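Local coordinates for hypothetical UPF0270 protein PA3463 (PDB 1Y0N) that is of unknown function, a small single-chain member of the uncharacterised UPF0270 family from Pseudomonas aeruginosa, at residues 15-24 with 36-47. Sequence-based numbering, arbitrary orientation.
Sequences LNNLLEDFVT and LDVRVERARHAL
The amide oxygen OD1 of N16 is gripped twice: by NH2 of R44 at a modelled 2.5 Å, shorter than such a hydrogen bond should be, so the exact distance is doubtful, and by a water that donates to it at 2.8 Å. That water also accepts from R44 NH1 (3.1 Å), closing a small ring with the guanidinium. The amide and guanidinium planes stand 81° apart, with the oxygen meeting the guanidinium at its edge. With chi2 and chi3 both near 180°, R44 runs extended as far as NE, and chi4 -81° then turns the guanidinium out of line with the chain; NE has a long salt bridge to OE2 of E41 in its own helix. L19 CD1 is centred on one guanidinium face, 3.4 Å from its plane.

L19 is a knob in a hole formed by V40, A43, R44 and L47: the CD1 branch takes the arginine, while CD2 presses on A43 CB at 3.6 Å and also meets L47 CD1. One turn on, V23 fills the next hole, among L36, R39, V40 and A43. Its CG1 faces A43, and CG2 touches L36 CD1 at 3.6 Å. The small A43 methyl thus serves both knobs, and F22 comes against it too, from CD2 of the ring.

The axes of segments 15-24 and 36-47 pass 9.2 Å apart, their directions 107° from parallel. L15 and L47 run antiparallel past one another, CD1 beside CD1, and both touch I54 of strand 52-56, while F22 continues onto strand 63-67. This is knobs-into-holes packing of two steeply crossed helices, both reaching the antiparallel sheet of a compact alpha+beta fold.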
ATOM      1  N   LEU A  15      -0.719  -8.901   1.050  1.00 38.99           N
ATOM      2  CA  LEU A  15       0.116  -7.738   1.450  1.00 38.62           C
ATOM      3  C   LEU A  15       1.548  -7.809   0.876  1.00 38.07           C
ATOM      4  O   LEU A  15       2.099  -6.804   0.438  1.00 35.77           O
ATOM      5  CB  LEU A  15       0.159  -7.519   2.972  1.00 36.63           C
ATOM      6  CG  LEU A  15       0.996  -6.329   3.502  1.00 37.38           C
ATOM      7  CD1 LEU A  15       0.692  -4.972   2.808  1.00 36.14           C
ATOM      8  CD2 LEU A  15       0.805  -6.142   4.980  1.00 36.20           C
ATOM      9  N   ASN A  16       2.137  -9.010   0.866  1.00 38.85           N
ATOM     10  CA  ASN A  16       3.530  -9.182   0.369  1.00 38.58           C
ATOM     11  C   ASN A  16       3.642  -8.879  -1.071  1.00 36.15           C
ATOM     12  O   ASN A  16       4.591  -8.210  -1.482  1.00 34.63           O
ATOM     13  CB  ASN A  16       4.099 -10.588   0.660  1.00 40.71           C
ATOM     14  CG  ASN A  16       4.209 -10.858   2.145  1.00 44.86           C
ATOM     15  OD1 ASN A  16       4.365  -9.925   2.936  1.00 51.50           O
ATOM     16  ND2 ASN A  16       4.080 -12.145   2.542  1.00 48.74           N
ATOM     17  N   ASN A  17       2.657  -9.371  -1.831  1.00 35.72           N
ATOM     18  CA  ASN A  17       2.527  -9.121  -3.254  1.00 35.82           C
ATOM     19  C   ASN A  17       2.323  -7.612  -3.530  1.00 34.38           C
ATOM     20  O   ASN A  17       2.929  -7.071  -4.432  1.00 35.29           O
ATOM     21  CB  ASN A  17       1.329  -9.906  -3.878  1.00 37.68           C
ATOM     22  CG  ASN A  17       1.510 -11.452  -3.873  1.00 44.73           C
ATOM     23  OD1 ASN A  17       2.619 -11.964  -3.940  1.00 48.79           O
ATOM     24  ND2 ASN A  17       0.387 -12.179  -3.811  1.00 45.22           N
ATOM     25  N   LEU A  18       1.446  -6.956  -2.775  1.00 33.84           N
ATOM     26  CA  LEU A  18       1.266  -5.469  -2.898  1.00 32.66           C
ATOM     27  C   LEU A  18       2.603  -4.707  -2.610  1.00 31.04           C
ATOM     28  O   LEU A  18       2.931  -3.741  -3.297  1.00 30.35           O
ATOM     29  CB  LEU A  18       0.165  -4.960  -1.918  1.00 31.79           C
ATOM     30  CG  LEU A  18      -1.321  -5.425  -1.968  1.00 34.46           C
ATOM     31  CD1 LEU A  18      -2.205  -4.645  -1.003  1.00 34.59           C
ATOM     32  CD2 LEU A  18      -1.908  -5.249  -3.308  1.00 34.76           C
ATOM     33  N   LEU A  19       3.342  -5.148  -1.580  1.00 30.83           N
ATOM     34  CA  LEU A  19       4.620  -4.503  -1.221  1.00 31.33           C
ATOM     35  C   LEU A  19       5.644  -4.650  -2.331  1.00 30.93           C
ATOM     36  O   LEU A  19       6.285  -3.688  -2.713  1.00 32.01           O
ATOM     37  CB  LEU A  19       5.175  -5.060   0.108  1.00 31.42           C
ATOM     38  CG  LEU A  19       4.461  -4.539   1.352  1.00 31.24           C
ATOM     39  CD1 LEU A  19       4.766  -5.489   2.516  1.00 33.89           C
ATOM     40  CD2 LEU A  19       4.899  -3.120   1.682  1.00 31.78           C
ATOM     41  N   GLU A  20       5.771  -5.875  -2.866  1.00 32.10           N
ATOM     42  CA  GLU A  20       6.650  -6.166  -3.992  1.00 33.05           C
ATOM     43  C   GLU A  20       6.267  -5.375  -5.231  1.00 33.52           C
ATOM     44  O   GLU A  20       7.153  -4.747  -5.850  1.00 35.19           O
ATOM     45  CB  GLU A  20       6.727  -7.701  -4.237  1.00 34.14           C
ATOM     46  CG  GLU A  20       7.434  -8.059  -5.500  1.00 40.91           C
ATOM     47  CD  GLU A  20       7.959  -9.503  -5.517  1.00 48.35           C
ATOM     48  OE1 GLU A  20       7.646 -10.311  -4.568  1.00 47.69           O
ATOM     49  OE2 GLU A  20       8.700  -9.778  -6.510  1.00 52.37           O
ATOM     50  N   ASP A  21       4.965  -5.332  -5.572  1.00 33.18           N
ATOM     51  CA  ASP A  21       4.495  -4.480  -6.690  1.00 33.93           C
ATOM     52  C   ASP A  21       4.950  -3.049  -6.504  1.00 32.53           C
ATOM     53  O   ASP A  21       5.503  -2.436  -7.408  1.00 34.24           O
ATOM     54  CB  ASP A  21       2.957  -4.491  -6.820  1.00 34.09           C
ATOM     55  CG  ASP A  21       2.426  -5.844  -7.317  1.00 39.03           C
ATOM     56  OD1 ASP A  21       3.247  -6.669  -7.751  1.00 37.89           O
ATOM     57  OD2 ASP A  21       1.196  -6.082  -7.230  1.00 45.36           O
ATOM     58  N   PHE A  22       4.754  -2.523  -5.308  1.00 32.52           N
ATOM     59  CA  PHE A  22       5.004  -1.086  -5.025  1.00 30.26           C
ATOM     60  C   PHE A  22       6.460  -0.769  -5.220  1.00 31.35           C
ATOM     61  O   PHE A  22       6.803   0.193  -5.899  1.00 31.97           O
ATOM     62  CB  PHE A  22       4.501  -0.772  -3.603  1.00 31.73           C
ATOM     63  CG  PHE A  22       4.832   0.606  -3.124  1.00 33.15           C
ATOM     64  CD1 PHE A  22       4.159   1.711  -3.617  1.00 34.91           C
ATOM     65  CD2 PHE A  22       5.856   0.790  -2.192  1.00 35.32           C
ATOM     66  CE1 PHE A  22       4.485   3.017  -3.182  1.00 36.20           C
ATOM     67  CE2 PHE A  22       6.174   2.079  -1.707  1.00 36.24           C
ATOM     68  CZ  PHE A  22       5.513   3.192  -2.226  1.00 38.46           C
ATOM     69  N   VAL A  23       7.339  -1.559  -4.638  1.00 34.15           N
ATOM     70  CA  VAL A  23       8.771  -1.222  -4.690  1.00 36.86           C
ATOM     71  C   VAL A  23       9.410  -1.515  -6.053  1.00 40.46           C
ATOM     72  O   VAL A  23      10.542  -1.102  -6.322  1.00 40.94           O
ATOM     73  CB  VAL A  23       9.615  -1.830  -3.495  1.00 36.79           C
ATOM     74  CG1 VAL A  23       8.999  -1.462  -2.181  1.00 33.50           C
ATOM     75  CG2 VAL A  23       9.737  -3.378  -3.582  1.00 37.03           C
ATOM     76  N   THR A  24       8.671  -2.186  -6.933  1.00 42.46           N
ATOM     77  CA  THR A  24       9.143  -2.300  -8.288  1.00 45.21           C
ATOM     78  C   THR A  24       8.313  -1.483  -9.274  1.00 47.18           C
ATOM     79  O   THR A  24       8.573  -1.547 -10.460  1.00 47.49           O
ATOM     80  CB  THR A  24       9.264  -3.755  -8.744  1.00 44.95           C
ATOM     81  OG1 THR A  24       8.023  -4.425  -8.562  1.00 45.91           O
ATOM     82  CG2 THR A  24      10.353  -4.492  -7.937  1.00 46.15           C
ATOM     83  N   LEU A  36      15.691  -6.393  -3.028  1.00 40.38           N
ATOM     84  CA  LEU A  36      14.225  -6.380  -2.951  1.00 40.56           C
ATOM     85  C   LEU A  36      13.679  -6.370  -1.540  1.00 39.19           C
ATOM     86  O   LEU A  36      12.781  -5.579  -1.218  1.00 36.51           O
ATOM     87  CB  LEU A  36      13.624  -7.608  -3.619  1.00 41.18           C
ATOM     88  CG  LEU A  36      12.113  -7.522  -3.849  1.00 41.12           C
ATOM     89  CD1 LEU A  36      11.715  -6.238  -4.660  1.00 45.81           C
ATOM     90  CD2 LEU A  36      11.590  -8.799  -4.597  1.00 44.23           C
ATOM     91  N   ASP A  37      14.168  -7.310  -0.746  1.00 37.33           N
ATOM     92  CA  ASP A  37      13.714  -7.495   0.592  1.00 39.10           C
ATOM     93  C   ASP A  37      13.930  -6.251   1.505  1.00 36.55           C
ATOM     94  O   ASP A  37      13.081  -5.960   2.326  1.00 36.32           O
ATOM     95  CB  ASP A  37      14.330  -8.784   1.178  1.00 41.30           C
ATOM     96  CG  ASP A  37      14.455  -8.738   2.661  1.00 47.20           C
ATOM     97  OD1 ASP A  37      15.569  -8.365   3.146  1.00 55.91           O
ATOM     98  OD2 ASP A  37      13.456  -9.045   3.358  1.00 54.44           O
ATOM     99  N   VAL A  38      15.067  -5.570   1.348  1.00 35.55           N
ATOM    100  CA  VAL A  38      15.338  -4.318   2.021  1.00 35.61           C
ATOM    101  C   VAL A  38      14.305  -3.213   1.606  1.00 34.80           C
ATOM    102  O   VAL A  38      13.783  -2.449   2.435  1.00 33.91           O
ATOM    103  CB  VAL A  38      16.781  -3.841   1.725  1.00 35.14           C
ATOM    104  CG1 VAL A  38      16.961  -2.437   2.082  1.00 36.85           C
ATOM    105  CG2 VAL A  38      17.821  -4.766   2.414  1.00 37.87           C
ATOM    106  N   ARG A  39      14.078  -3.113   0.322  1.00 32.93           N
ATOM    107  CA  ARG A  39      13.105  -2.151  -0.186  1.00 33.46           C
ATOM    108  C   ARG A  39      11.713  -2.452   0.344  1.00 31.14           C
ATOM    109  O   ARG A  39      10.991  -1.538   0.686  1.00 29.88           O
ATOM    110  CB  ARG A  39      13.158  -2.150  -1.715  1.00 34.72           C
ATOM    111  CG  ARG A  39      14.337  -1.352  -2.296  1.00 40.25           C
ATOM    112  CD  ARG A  39      14.216  -1.342  -3.819  1.00 49.56           C
ATOM    113  NE  ARG A  39      14.576  -2.663  -4.304  1.00 52.94           N
ATOM    114  CZ  ARG A  39      14.272  -3.185  -5.489  1.00 56.15           C
ATOM    115  NH1 ARG A  39      13.544  -2.538  -6.389  1.00 57.52           N
ATOM    116  NH2 ARG A  39      14.704  -4.402  -5.771  1.00 59.42           N
ATOM    117  N   VAL A  40      11.351  -3.740   0.427  1.00 28.93           N
ATOM    118  CA  VAL A  40      10.074  -4.167   0.956  1.00 30.43           C
ATOM    119  C   VAL A  40       9.983  -3.775   2.442  1.00 31.26           C
ATOM    120  O   VAL A  40       8.935  -3.304   2.901  1.00 29.98           O
ATOM    121  CB  VAL A  40       9.797  -5.727   0.713  1.00 30.12           C
ATOM    122  CG1 VAL A  40       8.589  -6.254   1.528  1.00 30.43           C
ATOM    123  CG2 VAL A  40       9.564  -6.032  -0.825  1.00 31.03           C
ATOM    124  N   GLU A  41      11.074  -3.992   3.199  1.00 31.43           N
ATOM    125  CA  GLU A  41      11.045  -3.634   4.621  1.00 32.17           C
ATOM    126  C   GLU A  41      10.907  -2.109   4.819  1.00 29.66           C
ATOM    127  O   GLU A  41      10.251  -1.682   5.766  1.00 29.41           O
ATOM    128  CB  GLU A  41      12.308  -4.149   5.372  1.00 31.70           C
ATOM    129  CG  GLU A  41      12.303  -5.582   5.734  1.00 38.58           C
ATOM    130  CD  GLU A  41      11.238  -5.931   6.800  1.00 47.44           C
ATOM    131  OE1 GLU A  41      10.861  -5.087   7.683  1.00 44.74           O
ATOM    132  OE2 GLU A  41      10.763  -7.076   6.710  1.00 52.04           O
ATOM    133  N   ARG A  42      11.549  -1.335   3.968  1.00 29.43           N
ATOM    134  CA  ARG A  42      11.408   0.106   3.999  1.00 30.40           C
ATOM    135  C   ARG A  42       9.942   0.467   3.727  1.00 29.56           C
ATOM    136  O   ARG A  42       9.380   1.352   4.349  1.00 27.87           O
ATOM    137  CB  ARG A  42      12.249   0.807   2.951  1.00 30.55           C
ATOM    138  CG  ARG A  42      13.746   0.782   3.137  1.00 33.09           C
ATOM    139  CD  ARG A  42      14.368   1.536   2.009  1.00 33.33           C
ATOM    140  NE  ARG A  42      15.817   1.548   2.213  1.00 38.60           N
ATOM    141  CZ  ARG A  42      16.700   1.784   1.257  1.00 41.55           C
ATOM    142  NH1 ARG A  42      16.281   2.023   0.016  1.00 40.76           N
ATOM    143  NH2 ARG A  42      17.999   1.789   1.528  1.00 38.90           N
ATOM    144  N   ALA A  43       9.306  -0.239   2.793  1.00 29.33           N
ATOM    145  CA  ALA A  43       7.878   0.033   2.494  1.00 28.35           C
ATOM    146  C   ALA A  43       6.921  -0.373   3.664  1.00 28.53           C
ATOM    147  O   ALA A  43       5.889   0.263   3.917  1.00 27.35           O
ATOM    148  CB  ALA A  43       7.508  -0.651   1.153  1.00 29.82           C
ATOM    149  N   ARG A  44       7.244  -1.461   4.356  1.00 30.07           N
ATOM    150  CA  ARG A  44       6.484  -1.908   5.494  1.00 32.50           C
ATOM    151  C   ARG A  44       6.548  -0.877   6.634  1.00 31.12           C
ATOM    152  O   ARG A  44       5.581  -0.724   7.360  1.00 31.14           O
ATOM    153  CB  ARG A  44       7.017  -3.215   6.093  1.00 30.80           C
ATOM    154  CG  ARG A  44       6.699  -4.482   5.391  1.00 36.32           C
ATOM    155  CD  ARG A  44       7.132  -5.762   6.229  1.00 34.91           C
ATOM    156  NE  ARG A  44       7.074  -6.903   5.339  1.00 43.29           N
ATOM    157  CZ  ARG A  44       5.963  -7.563   5.027  1.00 45.00           C
ATOM    158  NH1 ARG A  44       4.782  -7.197   5.543  1.00 37.85           N
ATOM    159  NH2 ARG A  44       6.040  -8.584   4.164  1.00 46.81           N
ATOM    160  N   HIS A  45       7.721  -0.301   6.833  1.00 30.52           N
ATOM    161  CA  HIS A  45       7.906   0.777   7.829  1.00 31.68           C
ATOM    162  C   HIS A  45       7.048   1.993   7.445  1.00 30.01           C
ATOM    163  O   HIS A  45       6.407   2.600   8.307  1.00 30.12           O
ATOM    164  CB  HIS A  45       9.363   1.177   7.885  1.00 30.48           C
ATOM    165  CG  HIS A  45       9.702   2.081   9.030  1.00 34.99           C
ATOM    166  ND1 HIS A  45       9.551   1.710  10.341  1.00 36.43           N
ATOM    167  CD2 HIS A  45      10.227   3.332   9.047  1.00 36.99           C
ATOM    168  CE1 HIS A  45       9.962   2.692  11.124  1.00 38.75           C
ATOM    169  NE2 HIS A  45      10.354   3.695  10.363  1.00 37.88           N
ATOM    170  N   ALA A  46       7.080   2.340   6.161  1.00 29.16           N
ATOM    171  CA  ALA A  46       6.298   3.453   5.598  1.00 28.16           C
ATOM    172  C   ALA A  46       4.797   3.183   5.858  1.00 29.24           C
ATOM    173  O   ALA A  46       4.055   4.106   6.251  1.00 26.83           O
ATOM    174  CB  ALA A  46       6.574   3.610   4.128  1.00 28.02           C
ATOM    175  N   LEU A  47       4.359   1.903   5.729  1.00 29.03           N
ATOM    176  CA  LEU A  47       2.942   1.550   6.049  1.00 28.44           C
ATOM    177  C   LEU A  47       2.646   1.720   7.537  1.00 29.01           C
ATOM    178  O   LEU A  47       1.566   2.307   7.945  1.00 26.63           O
ATOM    179  CB  LEU A  47       2.617   0.084   5.653  1.00 29.57           C
ATOM    180  CG  LEU A  47       2.435  -0.224   4.169  1.00 31.12           C
ATOM    181  CD1 LEU A  47       2.429  -1.756   4.136  1.00 29.62           C
ATOM    182  CD2 LEU A  47       1.066   0.398   3.757  1.00 28.62           C
TER
HETATM  183  O   HOH W   1       2.713  -9.431   5.133  1.00 49.46           O